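Ferulic acid decarboxylase 1 (Candida dubliniensis, PDB 4ZAD) probably catalyses the reversible, prenylated-FMN- and manganese-dependent decarboxylation of aromatic acrylic acids such as ferulic, p-coumaric and cinnamic acid to the corresponding vinyl compounds. Local coordinates at residues Lys130-Lys135 with Val307-Tyr312; Ile138-Leu143 with Lys186-Leu191; Ile374-Leu379 with Val416-Asp421. One frame throughout, in Å; residues are numbered along the deposited sequence.

Contact 1. Residues Lys130-Lys135 with Val307-Tyr312; sequences KHHLTK and VNHISY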
ATOM      1  N   LYS A 130     -32.492 -21.387  28.881  1.00 31.64           N
ATOM      2  CA  LYS A 130     -32.359 -21.978  30.208  1.00 32.49           C
ATOM      3  C   LYS A 130     -32.494 -20.944  31.383  1.00 33.06           C
ATOM      4  O   LYS A 130     -33.101 -21.259  32.411  1.00 32.34           O
ATOM      5  CB  LYS A 130     -31.062 -22.795  30.309  1.00 32.40           C
ATOM      6  CG  LYS A 130     -30.835 -23.479  31.690  1.00 33.20           C
ATOM      7  CD  LYS A 130     -29.438 -24.088  31.832  1.00 32.08           C
ATOM      8  CE  LYS A 130     -29.407 -25.242  32.834  1.00 31.71           C
ATOM      9  NZ  LYS A 130     -28.109 -26.007  32.767  1.00 30.05           N
ATOM     10  N   HIS A 131     -31.923 -19.743  31.229  1.00 33.71           N
ATOM     11  CA  HIS A 131     -31.983 -18.694  32.258  1.00 34.23           C
ATOM     12  C   HIS A 131     -32.599 -17.403  31.745  1.00 34.75           C
ATOM     13  O   HIS A 131     -32.387 -17.001  30.605  1.00 33.54           O
ATOM     14  CB  HIS A 131     -30.595 -18.333  32.814  1.00 34.55           C
ATOM     15  CG  HIS A 131     -29.851 -19.478  33.426  1.00 36.63           C
ATOM     16  ND1 HIS A 131     -28.824 -20.128  32.775  1.00 37.71           N
ATOM     17  CD2 HIS A 131     -29.974 -20.083  34.635  1.00 38.46           C
ATOM     18  CE1 HIS A 131     -28.367 -21.100  33.545  1.00 38.26           C
ATOM     19  NE2 HIS A 131     -29.042 -21.091  34.681  1.00 37.83           N
ATOM     20  N   HIS A 132     -33.308 -16.722  32.649  1.00 36.15           N
ATOM     21  CA  HIS A 132     -34.063 -15.500  32.350  1.00 36.64           C
ATOM     22  C   HIS A 132     -33.810 -14.414  33.382  1.00 37.37           C
ATOM     23  O   HIS A 132     -33.626 -14.711  34.553  1.00 37.71           O
ATOM     24  CB  HIS A 132     -35.551 -15.824  32.317  1.00 36.03           C
ATOM     25  CG  HIS A 132     -35.942 -16.667  31.149  1.00 36.16           C
ATOM     26  ND1 HIS A 132     -35.836 -18.039  31.153  1.00 36.99           N
ATOM     27  CD2 HIS A 132     -36.399 -16.332  29.922  1.00 36.30           C
ATOM     28  CE1 HIS A 132     -36.235 -18.518  29.987  1.00 37.30           C
ATOM     29  NE2 HIS A 132     -36.596 -17.501  29.224  1.00 37.16           N
ATOM     30  N   LEU A 133     -33.793 -13.165  32.922  1.00 37.97           N
ATOM     31  CA  LEU A 133     -33.792 -12.001  33.780  1.00 38.84           C
ATOM     32  C   LEU A 133     -34.941 -11.077  33.352  1.00 39.99           C
ATOM     33  O   LEU A 133     -35.116 -10.832  32.144  1.00 40.25           O
ATOM     34  CB  LEU A 133     -32.470 -11.255  33.670  1.00 39.05           C
ATOM     35  CG  LEU A 133     -31.193 -11.868  34.263  1.00 39.53           C
ATOM     36  CD1 LEU A 133     -29.963 -11.161  33.684  1.00 40.01           C
ATOM     37  CD2 LEU A 133     -31.194 -11.748  35.768  1.00 38.78           C
ATOM     38  N   THR A 134     -35.731 -10.589  34.328  1.00 40.51           N
ATOM     39  CA  THR A 134     -36.794  -9.625  34.053  1.00 41.04           C
ATOM     40  C   THR A 134     -36.173  -8.255  34.092  1.00 41.17           C
ATOM     41  O   THR A 134     -35.038  -8.104  34.539  1.00 41.49           O
ATOM     42  CB  THR A 134     -37.904  -9.638  35.116  1.00 41.64           C
ATOM     43  OG1 THR A 134     -37.359  -9.203  36.383  1.00 43.12           O
ATOM     44  CG2 THR A 134     -38.568 -11.029  35.235  1.00 41.17           C
ATOM     45  N   LYS A 135     -36.932  -7.257  33.657  1.00 41.30           N
ATOM     46  CA  LYS A 135     -36.492  -5.859  33.644  1.00 41.43           C
ATOM     47  C   LYS A 135     -35.957  -5.380  34.997  1.00 41.40           C
ATOM     48  O   LYS A 135     -34.986  -4.614  35.048  1.00 41.53           O
ATOM     49  CB  LYS A 135     -37.662  -4.963  33.241  1.00 41.56           C
ATOM     50  CG  LYS A 135     -37.318  -3.485  33.086  1.00 42.91           C
ATOM     51  CD  LYS A 135     -38.543  -2.672  32.666  1.00 44.55           C
ATOM     52  CE  LYS A 135     -38.208  -1.191  32.443  1.00 45.71           C
ATOM     53  NZ  LYS A 135     -39.253  -0.511  31.601  1.00 45.45           N
ATOM     54  N   VAL A 307     -34.176  -2.239  27.117  1.00 29.58           N
ATOM     55  CA  VAL A 307     -34.156  -3.712  27.309  1.00 29.61           C
ATOM     56  C   VAL A 307     -35.101  -4.100  28.452  1.00 30.68           C
ATOM     57  O   VAL A 307     -34.931  -3.621  29.557  1.00 32.09           O
ATOM     58  CB  VAL A 307     -32.707  -4.166  27.666  1.00 29.50           C
ATOM     59  CG1 VAL A 307     -32.613  -5.661  27.922  1.00 28.91           C
ATOM     60  CG2 VAL A 307     -31.744  -3.729  26.581  1.00 26.89           C
ATOM     61  N   ASN A 308     -36.095  -4.942  28.177  1.00 31.51           N
ATOM     62  CA  ASN A 308     -37.031  -5.446  29.175  1.00 32.06           C
ATOM     63  C   ASN A 308     -36.726  -6.876  29.626  1.00 32.31           C
ATOM     64  O   ASN A 308     -37.247  -7.318  30.627  1.00 33.41           O
ATOM     65  CB  ASN A 308     -38.491  -5.466  28.635  1.00 32.61           C
ATOM     66  CG  ASN A 308     -39.029  -4.079  28.164  1.00 33.48           C
ATOM     67  OD1 ASN A 308     -39.903  -4.038  27.264  1.00 34.01           O
ATOM     68  ND2 ASN A 308     -38.538  -2.970  28.760  1.00 30.50           N
ATOM     69  N   HIS A 309     -35.936  -7.632  28.883  1.00 32.26           N
ATOM     70  CA  HIS A 309     -35.752  -9.055  29.171  1.00 32.32           C
ATOM     71  C   HIS A 309     -34.379  -9.473  28.717  1.00 31.98           C
ATOM     72  O   HIS A 309     -33.768  -8.766  27.940  1.00 32.41           O
ATOM     73  CB  HIS A 309     -36.818  -9.916  28.458  1.00 32.27           C
ATOM     74  CG  HIS A 309     -36.929 -11.309  28.996  1.00 33.02           C
ATOM     75  ND1 HIS A 309     -37.597 -11.610  30.168  1.00 33.77           N
ATOM     76  CD2 HIS A 309     -36.441 -12.484  28.531  1.00 34.95           C
ATOM     77  CE1 HIS A 309     -37.535 -12.913  30.383  1.00 34.97           C
ATOM     78  NE2 HIS A 309     -36.836 -13.468  29.405  1.00 33.81           N
ATOM     79  N   ILE A 310     -33.890 -10.593  29.243  1.00 31.58           N
ATOM     80  CA  ILE A 310     -32.644 -11.201  28.800  1.00 31.44           C
ATOM     81  C   ILE A 310     -32.748 -12.686  29.094  1.00 31.86           C
ATOM     82  O   ILE A 310     -33.171 -13.102  30.184  1.00 31.28           O
ATOM     83  CB  ILE A 310     -31.394 -10.683  29.539  1.00 31.78           C
ATOM     84  CG1 ILE A 310     -31.096  -9.221  29.207  1.00 31.58           C
ATOM     85  CG2 ILE A 310     -30.135 -11.562  29.214  1.00 30.28           C
ATOM     86  CD1 ILE A 310     -29.953  -8.639  30.067  1.00 33.05           C
ATOM     87  N   SER A 311     -32.382 -13.486  28.105  1.00 31.66           N
ATOM     88  CA  SER A 311     -32.305 -14.921  28.268  1.00 31.28           C
ATOM     89  C   SER A 311     -30.856 -15.257  27.932  1.00 31.64           C
ATOM     90  O   SER A 311     -30.264 -14.587  27.111  1.00 30.91           O
ATOM     91  CB  SER A 311     -33.326 -15.625  27.356  1.00 31.06           C
ATOM     92  OG  SER A 311     -33.002 -15.504  25.976  1.00 30.87           O
ATOM     93  N   TYR A 312     -30.276 -16.247  28.605  1.00 32.81           N
ATOM     94  CA  TYR A 312     -28.864 -16.597  28.404  1.00 34.15           C
ATOM     95  C   TYR A 312     -28.543 -18.008  28.881  1.00 34.38           C
ATOM     96  O   TYR A 312     -29.158 -18.520  29.812  1.00 34.58           O
ATOM     97  CB  TYR A 312     -27.949 -15.601  29.118  1.00 34.54           C
ATOM     98  CG  TYR A 312     -28.120 -15.599  30.609  1.00 36.67           C
ATOM     99  CD1 TYR A 312     -29.097 -14.829  31.212  1.00 37.10           C
ATOM    100  CD2 TYR A 312     -27.310 -16.368  31.422  1.00 39.21           C
ATOM    101  CE1 TYR A 312     -29.267 -14.831  32.578  1.00 38.00           C
ATOM    102  CE2 TYR A 312     -27.480 -16.371  32.818  1.00 38.99           C
ATOM    103  CZ  TYR A 312     -28.460 -15.606  33.368  1.00 36.75           C
ATOM    104  OH  TYR A 312     -28.632 -15.589  34.707  1.00 36.39           O
TER

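Contact 2. Residues Ile138-Leu143 with Lys186-Leu191; sequences IDLTKL and KSITGL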
ATOM      1  N   ILE A 138     -32.462  -6.686  35.749  1.00 39.26           N
ATOM      2  CA  ILE A 138     -31.419  -6.365  34.772  1.00 38.86           C
ATOM      3  C   ILE A 138     -30.693  -5.124  35.206  1.00 38.19           C
ATOM      4  O   ILE A 138     -31.338  -4.160  35.594  1.00 37.50           O
ATOM      5  CB  ILE A 138     -31.995  -6.097  33.353  1.00 38.94           C
ATOM      6  CG1 ILE A 138     -32.530  -7.365  32.723  1.00 39.12           C
ATOM      7  CG2 ILE A 138     -30.939  -5.517  32.433  1.00 38.14           C
ATOM      8  CD1 ILE A 138     -33.682  -7.116  31.779  1.00 40.60           C
ATOM      9  N   ASP A 139     -29.365  -5.159  35.111  1.00 38.11           N
ATOM     10  CA  ASP A 139     -28.497  -3.991  35.356  1.00 38.41           C
ATOM     11  C   ASP A 139     -27.197  -4.094  34.538  1.00 37.82           C
ATOM     12  O   ASP A 139     -26.208  -4.707  34.962  1.00 36.97           O
ATOM     13  CB  ASP A 139     -28.186  -3.834  36.851  1.00 38.67           C
ATOM     14  CG  ASP A 139     -27.495  -2.522  37.176  1.00 39.99           C
ATOM     15  OD1 ASP A 139     -26.809  -1.952  36.313  1.00 40.09           O
ATOM     16  OD2 ASP A 139     -27.615  -2.060  38.328  1.00 45.20           O
ATOM     17  N   LEU A 140     -27.231  -3.463  33.363  1.00 37.74           N
ATOM     18  CA  LEU A 140     -26.187  -3.583  32.347  1.00 37.25           C
ATOM     19  C   LEU A 140     -24.869  -2.959  32.823  1.00 37.85           C
ATOM     20  O   LEU A 140     -23.788  -3.339  32.361  1.00 38.20           O
ATOM     21  CB  LEU A 140     -26.676  -2.945  31.035  1.00 36.80           C
ATOM     22  CG  LEU A 140     -27.933  -3.560  30.382  1.00 35.07           C
ATOM     23  CD1 LEU A 140     -28.380  -2.763  29.166  1.00 32.61           C
ATOM     24  CD2 LEU A 140     -27.719  -5.019  29.995  1.00 32.48           C
ATOM     25  N   THR A 141     -24.984  -2.006  33.758  1.00 37.99           N
ATOM     26  CA  THR A 141     -23.860  -1.308  34.419  1.00 37.50           C
ATOM     27  C   THR A 141     -22.892  -2.293  35.089  1.00 36.99           C
ATOM     28  O   THR A 141     -21.678  -2.045  35.134  1.00 36.62           O
ATOM     29  CB  THR A 141     -24.466  -0.260  35.456  1.00 37.83           C
ATOM     30  OG1 THR A 141     -25.167   0.749  34.724  1.00 37.25           O
ATOM     31  CG2 THR A 141     -23.434   0.414  36.397  1.00 39.58           C
ATOM     32  N   LYS A 142     -23.428  -3.414  35.574  1.00 36.17           N
ATOM     33  CA  LYS A 142     -22.652  -4.369  36.367  1.00 36.23           C
ATOM     34  C   LYS A 142     -21.985  -5.493  35.571  1.00 35.24           C
ATOM     35  O   LYS A 142     -21.080  -6.175  36.082  1.00 34.80           O
ATOM     36  CB  LYS A 142     -23.527  -4.962  37.484  1.00 36.71           C
ATOM     37  CG  LYS A 142     -24.249  -3.889  38.354  1.00 37.78           C
ATOM     38  CD  LYS A 142     -23.270  -2.920  39.020  1.00 38.87           C
ATOM     39  CE  LYS A 142     -23.974  -1.882  39.881  1.00 40.28           C
ATOM     40  NZ  LYS A 142     -23.285  -0.547  39.942  1.00 41.12           N
ATOM     41  N   LEU A 143     -22.396  -5.658  34.317  1.00 34.35           N
ATOM     42  CA  LEU A 143     -21.781  -6.667  33.431  1.00 33.44           C
ATOM     43  C   LEU A 143     -20.382  -6.223  32.959  1.00 32.92           C
ATOM     44  O   LEU A 143     -20.085  -5.030  32.918  1.00 32.55           O
ATOM     45  CB  LEU A 143     -22.712  -6.954  32.248  1.00 33.06           C
ATOM     46  CG  LEU A 143     -24.103  -7.491  32.636  1.00 31.01           C
ATOM     47  CD1 LEU A 143     -24.988  -7.669  31.391  1.00 28.54           C
ATOM     48  CD2 LEU A 143     -23.948  -8.775  33.389  1.00 27.98           C
ATOM     49  N   LYS A 186     -30.652  -0.122  32.094  1.00 33.95           N
ATOM     50  CA  LYS A 186     -31.679  -0.904  31.421  1.00 33.61           C
ATOM     51  C   LYS A 186     -31.738  -0.595  29.930  1.00 32.82           C
ATOM     52  O   LYS A 186     -32.768  -0.794  29.282  1.00 33.05           O
ATOM     53  CB  LYS A 186     -33.035  -0.636  32.073  1.00 34.06           C
ATOM     54  CG  LYS A 186     -33.024  -0.474  33.635  1.00 35.61           C
ATOM     55  CD  LYS A 186     -33.097  -1.800  34.379  1.00 37.77           C
ATOM     56  CE  LYS A 186     -33.266  -1.617  35.925  1.00 37.95           C
ATOM     57  NZ  LYS A 186     -33.776  -2.832  36.651  1.00 34.13           N
ATOM     58  N   SER A 187     -30.622  -0.174  29.362  1.00 31.68           N
ATOM     59  CA  SER A 187     -30.700   0.591  28.146  1.00 31.38           C
ATOM     60  C   SER A 187     -29.432   0.691  27.347  1.00 30.70           C
ATOM     61  O   SER A 187     -28.364   0.919  27.912  1.00 30.56           O
ATOM     62  CB  SER A 187     -31.135   2.013  28.459  1.00 31.40           C
ATOM     63  OG  SER A 187     -32.378   2.223  27.860  1.00 33.11           O
ATOM     64  N   ILE A 188     -29.596   0.603  26.020  1.00 29.57           N
ATOM     65  CA  ILE A 188     -28.507   0.680  25.088  1.00 28.81           C
ATOM     66  C   ILE A 188     -28.864   1.685  24.030  1.00 28.64           C
ATOM     67  O   ILE A 188     -30.012   1.719  23.585  1.00 28.67           O
ATOM     68  CB  ILE A 188     -28.313  -0.678  24.371  1.00 28.89           C
ATOM     69  CG1 ILE A 188     -27.981  -1.789  25.350  1.00 27.48           C
ATOM     70  CG2 ILE A 188     -27.228  -0.578  23.311  1.00 28.26           C
ATOM     71  CD1 ILE A 188     -28.014  -3.134  24.714  1.00 28.01           C
ATOM     72  N   THR A 189     -27.886   2.491  23.623  1.00 28.72           N
ATOM     73  CA  THR A 189     -28.019   3.352  22.446  1.00 28.79           C
ATOM     74  C   THR A 189     -26.927   3.003  21.459  1.00 28.96           C
ATOM     75  O   THR A 189     -25.831   2.574  21.834  1.00 28.76           O
ATOM     76  CB  THR A 189     -27.906   4.883  22.758  1.00 29.06           C
ATOM     77  OG1 THR A 189     -28.052   5.623  21.533  1.00 29.87           O
ATOM     78  CG2 THR A 189     -26.560   5.250  23.373  1.00 27.33           C
ATOM     79  N   GLY A 190     -27.230   3.201  20.188  1.00 29.11           N
ATOM     80  CA  GLY A 190     -26.280   2.935  19.143  1.00 28.91           C
ATOM     81  C   GLY A 190     -26.687   3.688  17.918  1.00 29.36           C
ATOM     82  O   GLY A 190     -27.735   4.314  17.895  1.00 29.74           O
ATOM     83  N   LEU A 191     -25.844   3.628  16.894  1.00 29.94           N
ATOM     84  CA  LEU A 191     -26.143   4.208  15.589  1.00 29.58           C
ATOM     85  C   LEU A 191     -27.359   3.600  14.898  1.00 29.35           C
ATOM     86  O   LEU A 191     -27.532   2.373  14.861  1.00 29.63           O
ATOM     87  CB  LEU A 191     -24.960   4.001  14.641  1.00 30.02           C
ATOM     88  CG  LEU A 191     -23.776   4.951  14.684  1.00 30.83           C
ATOM     89  CD1 LEU A 191     -22.783   4.417  13.658  1.00 33.36           C
ATOM     90  CD2 LEU A 191     -24.204   6.349  14.340  1.00 31.55           C
TER

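Contact 3. Residues Ile374-Leu379 with Val416-Asp421; sequences INTHEL and VGDDID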
ATOM      1  N   ILE A 374     -11.272  -5.702 -14.472  1.00 24.01           N
ATOM      2  CA  ILE A 374     -11.867  -5.697 -15.817  1.00 24.35           C
ATOM      3  C   ILE A 374     -11.103  -6.610 -16.762  1.00 25.38           C
ATOM      4  O   ILE A 374      -9.895  -6.509 -16.885  1.00 24.87           O
ATOM      5  CB  ILE A 374     -11.784  -4.258 -16.443  1.00 24.25           C
ATOM      6  CG1 ILE A 374     -12.486  -3.220 -15.543  1.00 23.86           C
ATOM      7  CG2 ILE A 374     -12.296  -4.230 -17.844  1.00 23.42           C
ATOM      8  CD1 ILE A 374     -13.895  -3.594 -15.094  1.00 22.75           C
ATOM      9  N   ASN A 375     -11.830  -7.512 -17.411  1.00 27.30           N
ATOM     10  CA  ASN A 375     -11.366  -8.276 -18.555  1.00 28.12           C
ATOM     11  C   ASN A 375     -11.190  -7.365 -19.783  1.00 28.82           C
ATOM     12  O   ASN A 375     -12.170  -6.987 -20.422  1.00 29.44           O
ATOM     13  CB  ASN A 375     -12.411  -9.340 -18.849  1.00 28.63           C
ATOM     14  CG  ASN A 375     -11.992 -10.296 -19.966  1.00 31.10           C
ATOM     15  OD1 ASN A 375     -11.708  -9.879 -21.102  1.00 32.84           O
ATOM     16  ND2 ASN A 375     -11.951 -11.586 -19.642  1.00 30.11           N
ATOM     17  N   THR A 376      -9.956  -7.008 -20.119  1.00 29.76           N
ATOM     18  CA  THR A 376      -9.704  -6.096 -21.265  1.00 30.89           C
ATOM     19  C   THR A 376     -10.203  -6.606 -22.634  1.00 32.01           C
ATOM     20  O   THR A 376     -10.644  -5.810 -23.441  1.00 32.08           O
ATOM     21  CB  THR A 376      -8.202  -5.690 -21.372  1.00 30.44           C
ATOM     22  OG1 THR A 376      -7.373  -6.850 -21.425  1.00 30.43           O
ATOM     23  CG2 THR A 376      -7.804  -4.897 -20.165  1.00 31.17           C
ATOM     24  N   HIS A 377     -10.133  -7.917 -22.885  1.00 33.64           N
ATOM     25  CA  HIS A 377     -10.604  -8.503 -24.141  1.00 35.41           C
ATOM     26  C   HIS A 377     -12.071  -8.205 -24.395  1.00 35.23           C
ATOM     27  O   HIS A 377     -12.455  -7.757 -25.479  1.00 35.91           O
ATOM     28  CB  HIS A 377     -10.399 -10.029 -24.161  1.00 36.61           C
ATOM     29  CG  HIS A 377      -8.992 -10.435 -24.444  1.00 41.60           C
ATOM     30  ND1 HIS A 377      -8.496 -10.553 -25.730  1.00 46.86           N
ATOM     31  CD2 HIS A 377      -7.954 -10.697 -23.608  1.00 45.09           C
ATOM     32  CE1 HIS A 377      -7.219 -10.900 -25.671  1.00 48.86           C
ATOM     33  NE2 HIS A 377      -6.864 -10.983 -24.395  1.00 46.98           N
ATOM     34  N   GLU A 378     -12.890  -8.459 -23.390  1.00 34.83           N
ATOM     35  CA  GLU A 378     -14.287  -8.101 -23.473  1.00 34.73           C
ATOM     36  C   GLU A 378     -14.455  -6.606 -23.425  1.00 34.10           C
ATOM     37  O   GLU A 378     -15.477  -6.125 -23.873  1.00 34.44           O
ATOM     38  CB  GLU A 378     -15.075  -8.725 -22.324  1.00 34.88           C
ATOM     39  CG  GLU A 378     -15.111 -10.214 -22.357  1.00 35.27           C
ATOM     40  CD  GLU A 378     -15.865 -10.757 -23.543  1.00 36.80           C
ATOM     41  OE1 GLU A 378     -16.923 -10.186 -23.915  1.00 37.15           O
ATOM     42  OE2 GLU A 378     -15.408 -11.787 -24.071  1.00 38.69           O
ATOM     43  N   LEU A 379     -13.490  -5.881 -22.843  1.00 33.64           N
ATOM     44  CA  LEU A 379     -13.568  -4.420 -22.785  1.00 33.36           C
ATOM     45  C   LEU A 379     -13.477  -3.790 -24.169  1.00 34.01           C
ATOM     46  O   LEU A 379     -14.150  -2.802 -24.484  1.00 34.57           O
ATOM     47  CB  LEU A 379     -12.483  -3.839 -21.883  1.00 32.45           C
ATOM     48  CG  LEU A 379     -12.589  -2.319 -21.735  1.00 30.90           C
ATOM     49  CD1 LEU A 379     -13.997  -1.960 -21.245  1.00 27.94           C
ATOM     50  CD2 LEU A 379     -11.492  -1.689 -20.842  1.00 27.85           C
ATOM     51  N   VAL A 416      -9.210  -1.501 -13.040  1.00 19.82           N
ATOM     52  CA  VAL A 416      -7.939  -2.023 -13.443  1.00 20.15           C
ATOM     53  C   VAL A 416      -8.100  -3.224 -14.377  1.00 20.78           C
ATOM     54  O   VAL A 416      -9.102  -3.925 -14.334  1.00 20.35           O
ATOM     55  CB  VAL A 416      -7.085  -2.389 -12.215  1.00 20.57           C
ATOM     56  CG1 VAL A 416      -7.717  -3.528 -11.387  1.00 18.38           C
ATOM     57  CG2 VAL A 416      -5.696  -2.742 -12.680  1.00 21.22           C
ATOM     58  N   GLY A 417      -7.116  -3.444 -15.236  1.00 21.61           N
ATOM     59  CA  GLY A 417      -7.138  -4.567 -16.164  1.00 22.12           C
ATOM     60  C   GLY A 417      -6.795  -5.863 -15.470  1.00 23.07           C
ATOM     61  O   GLY A 417      -6.396  -5.875 -14.302  1.00 23.91           O
ATOM     62  N   ASP A 418      -6.923  -6.955 -16.206  1.00 23.33           N
ATOM     63  CA  ASP A 418      -7.073  -8.274 -15.623  1.00 24.13           C
ATOM     64  C   ASP A 418      -5.737  -8.967 -15.386  1.00 24.09           C
ATOM     65  O   ASP A 418      -5.717 -10.160 -15.167  1.00 23.65           O
ATOM     66  CB  ASP A 418      -7.969  -9.140 -16.548  1.00 25.37           C
ATOM     67  CG  ASP A 418      -7.340  -9.344 -17.937  1.00 28.15           C
ATOM     68  OD1 ASP A 418      -6.467 -10.231 -18.049  1.00 31.67           O
ATOM     69  OD2 ASP A 418      -7.634  -8.555 -18.869  1.00 32.46           O
ATOM     70  N   ASP A 419      -4.628  -8.225 -15.435  1.00 24.60           N
ATOM     71  CA  ASP A 419      -3.280  -8.756 -15.086  1.00 24.99           C
ATOM     72  C   ASP A 419      -3.032  -8.648 -13.561  1.00 24.24           C
ATOM     73  O   ASP A 419      -2.098  -9.233 -13.018  1.00 22.42           O
ATOM     74  CB  ASP A 419      -2.189  -7.991 -15.861  1.00 25.07           C
ATOM     75  CG  ASP A 419      -2.195  -6.477 -15.555  1.00 28.16           C
ATOM     76  OD1 ASP A 419      -3.291  -5.835 -15.691  1.00 28.29           O
ATOM     77  OD2 ASP A 419      -1.099  -5.938 -15.176  1.00 29.99           O
ATOM     78  N   ILE A 420      -3.888  -7.879 -12.898  1.00 23.48           N
ATOM     79  CA  ILE A 420      -3.721  -7.569 -11.490  1.00 23.56           C
ATOM     80  C   ILE A 420      -4.659  -8.437 -10.659  1.00 23.18           C
ATOM     81  O   ILE A 420      -5.898  -8.364 -10.828  1.00 23.96           O
ATOM     82  CB  ILE A 420      -4.062  -6.070 -11.210  1.00 23.12           C
ATOM     83  CG1 ILE A 420      -3.141  -5.160 -12.001  1.00 21.82           C
ATOM     84  CG2 ILE A 420      -3.967  -5.752  -9.751  1.00 23.41           C
ATOM     85  CD1 ILE A 420      -1.761  -5.384 -11.740  1.00 20.32           C
ATOM     86  N   ASP A 421      -4.081  -9.249  -9.777  1.00 22.19           N
ATOM     87  CA  ASP A 421      -4.865  -9.966  -8.758  1.00 22.00           C
ATOM     88  C   ASP A 421      -5.219  -8.898  -7.728  1.00 20.62           C
ATOM     89  O   ASP A 421      -4.380  -8.469  -6.949  1.00 20.72           O
ATOM     90  CB  ASP A 421      -4.065 -11.151  -8.192  1.00 22.07           C
ATOM     91  CG  ASP A 421      -4.706 -11.809  -6.952  1.00 25.62           C
ATOM     92  OD1 ASP A 421      -5.837 -11.465  -6.576  1.00 28.42           O
ATOM     93  OD2 ASP A 421      -4.034 -12.689  -6.325  1.00 29.85           O
TER

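Contact 1. Residues Lys130-Lys135 with Val307-Tyr312
Tyr312 holds CG between its backbone N and carbonyl carbon (chi1 63°), while His131 turns CG anti to its carbonyl carbon (chi1 -58°), both on the same face of the sheet. His131 CB lies over one face of the phenol ring, 3.7 Å from the Tyr312 ring centroid, a CH-pi contact. The imidazole beyond it is nearly parallel to the phenol, planes 19° apart, but slid aside, the His131 and Tyr312 ring centroids 5.2 Å apart, so the two barely overlap. His131 ND1 instead makes a weak bond to Tyr312 O, which lies at the edge of the imidazole and also takes a weak bond from His131 N. On the same face of the sheet Leu133 CD1 packs against Tyr312 CE1 at 3.9 Å, and Ile310 lies across from Leu133. The phenol hydroxyl is bonded to Asp63. The other face carries His132 and His309, whose rings meet rim to rim, centroids 5.2 Å apart. Leu133 O sits over one face of the His309 ring, toward its rim. Backbone bonds lock the register: Tyr312 N to His131 O (3.0 Å), Leu133 N to Ile310 O (2.8 Å) and Ile310 N to Leu133 O (3.2 Å). Ser311 OG is held by His128, and Lys130 NZ forms a salt bridge with Asp314. This is antiparallel pairing of a short strand, 131-134, with the end of the long strand 300-312, which also pairs with 270-277, through a classic beta bulge in which Asn308 and His309 both face Glu273.

Contact 2. Residues Ile138-Leu143 with Lys186-Leu191
Leu140 lays its CD1 methyl on the backbone at the start of strand 187-189, 3.4 Å from Ser187 N. The same methyl reaches the side chain of Ile188, its CD1 lying 4.0 Å from Ile188 CG1, so one branch of the leucine bridges main chain and side chain. Leu140 also rests on Val182 of the neighbouring strand 181-184, and its backbone is bonded to that of Ser185. The second point of contact is polar. The CB of Lys186 points away from 138-143, but the chain bends at chi2 (-85°) and then runs extended, bringing the ammonium back to Ile138. Lys186 NZ donates to Ile138 O at 3.0 Å, in the plane of the carbonyl, and Lys186 CD and CE brush the same Ile138 O, each at 3.2 Å. The stronger partner of the ammonium is Lys135 O, so one lysine ties down two carbonyls of the segment that follows strand 131-134. Asp139 OD2 remains 6.4 Å from Lys186 NZ, too far for a salt bridge, although its charge may still favour the ammonium there. Within 138-143 the chain turns back through a bond from Lys142 N to Asp139 O (3.1 Å). Ile138 itself packs on Ile310 of strand 300-312. Farther along, Leu191 touches the prenylated flavin, while Ile188 remains about 11 Å from it, side chain to cofactor. The arrangement is a tight antiparallel beta hairpin, 181-184 with 187-189, whose connecting turn is held by the loop 138-143 while its second strand leads on to the flavin pocket.

Contact 3. Residues Ile374-Leu379 with Val416-Asp421
Asp418 OD2 is gripped twice by Thr376, accepting from Thr376 N at 3.1 Å and from the hydroxyl, Thr376 OG1, also at 3.1 Å. The backbone donor comes from the anti side of the carboxylate, 20° out of its plane, whereas the hydroxyl lies nearly on the C-O axis of OD2. Asp418 directs its CB toward 374-379, and a chi1 of 62° places the carboxyl carbon between its backbone N and carbonyl carbon; the side chains of Thr376 and Asp418 cross at about a right angle. Thr376 is the first residue of helix 376-381, so the carboxylate sits at the helix N-terminus, where the helix dipole would be expected to stabilise its negative charge. The helix start has its own cap: Asn375, at the N-cap position, accepts from Glu378 N through OD1 at 2.9 Å. Both acceptors thus serve N-H groups of the first turn. Just before the helix, Ile374 N donates to Val416 O at 2.8 Å in a nearly straight bond (168°), the last firm link between the two strands. Gly417 CA then comes within 3.4 Å of Ile374 O in a CA-H...O contact, and Thr376 CG2 lies 4.1 Å from Gly417 CA, over the spot where a side chain would otherwise project. A type I turn from Gly417 to Ile420 carries the chain away, and Asp419 makes a salt bridge with Arg435. Strands 369-374 and 412-417 are parallel neighbours in a five-stranded mixed sheet; Ile374 packs on Val356 of the outer strand 356-360, while Val416 and Ile420 rest on helix 425-434.

Contacts 1 and 2 both reach one antiparallel sheet of the Rift-related domain, contact 2 through strand 187-189; their centres are about 13 Å apart, and contact 2 is nested within the loop of chain closed by contact 1. Strand 300-312 pairs with both 131-134 and 187-189; the two contacts also touch through Ile138, which packs against Asn308 and His309, and through a backbone bond from Val307 N to Lys186 O. Contact 3 follows later in the chain, in the C-terminal domain and its separate mixed sheet, its centre about 54 Å from contact 1 and about 50 Å from contact 2. It lies across the chain's centre from them, so each family region has its own sheet.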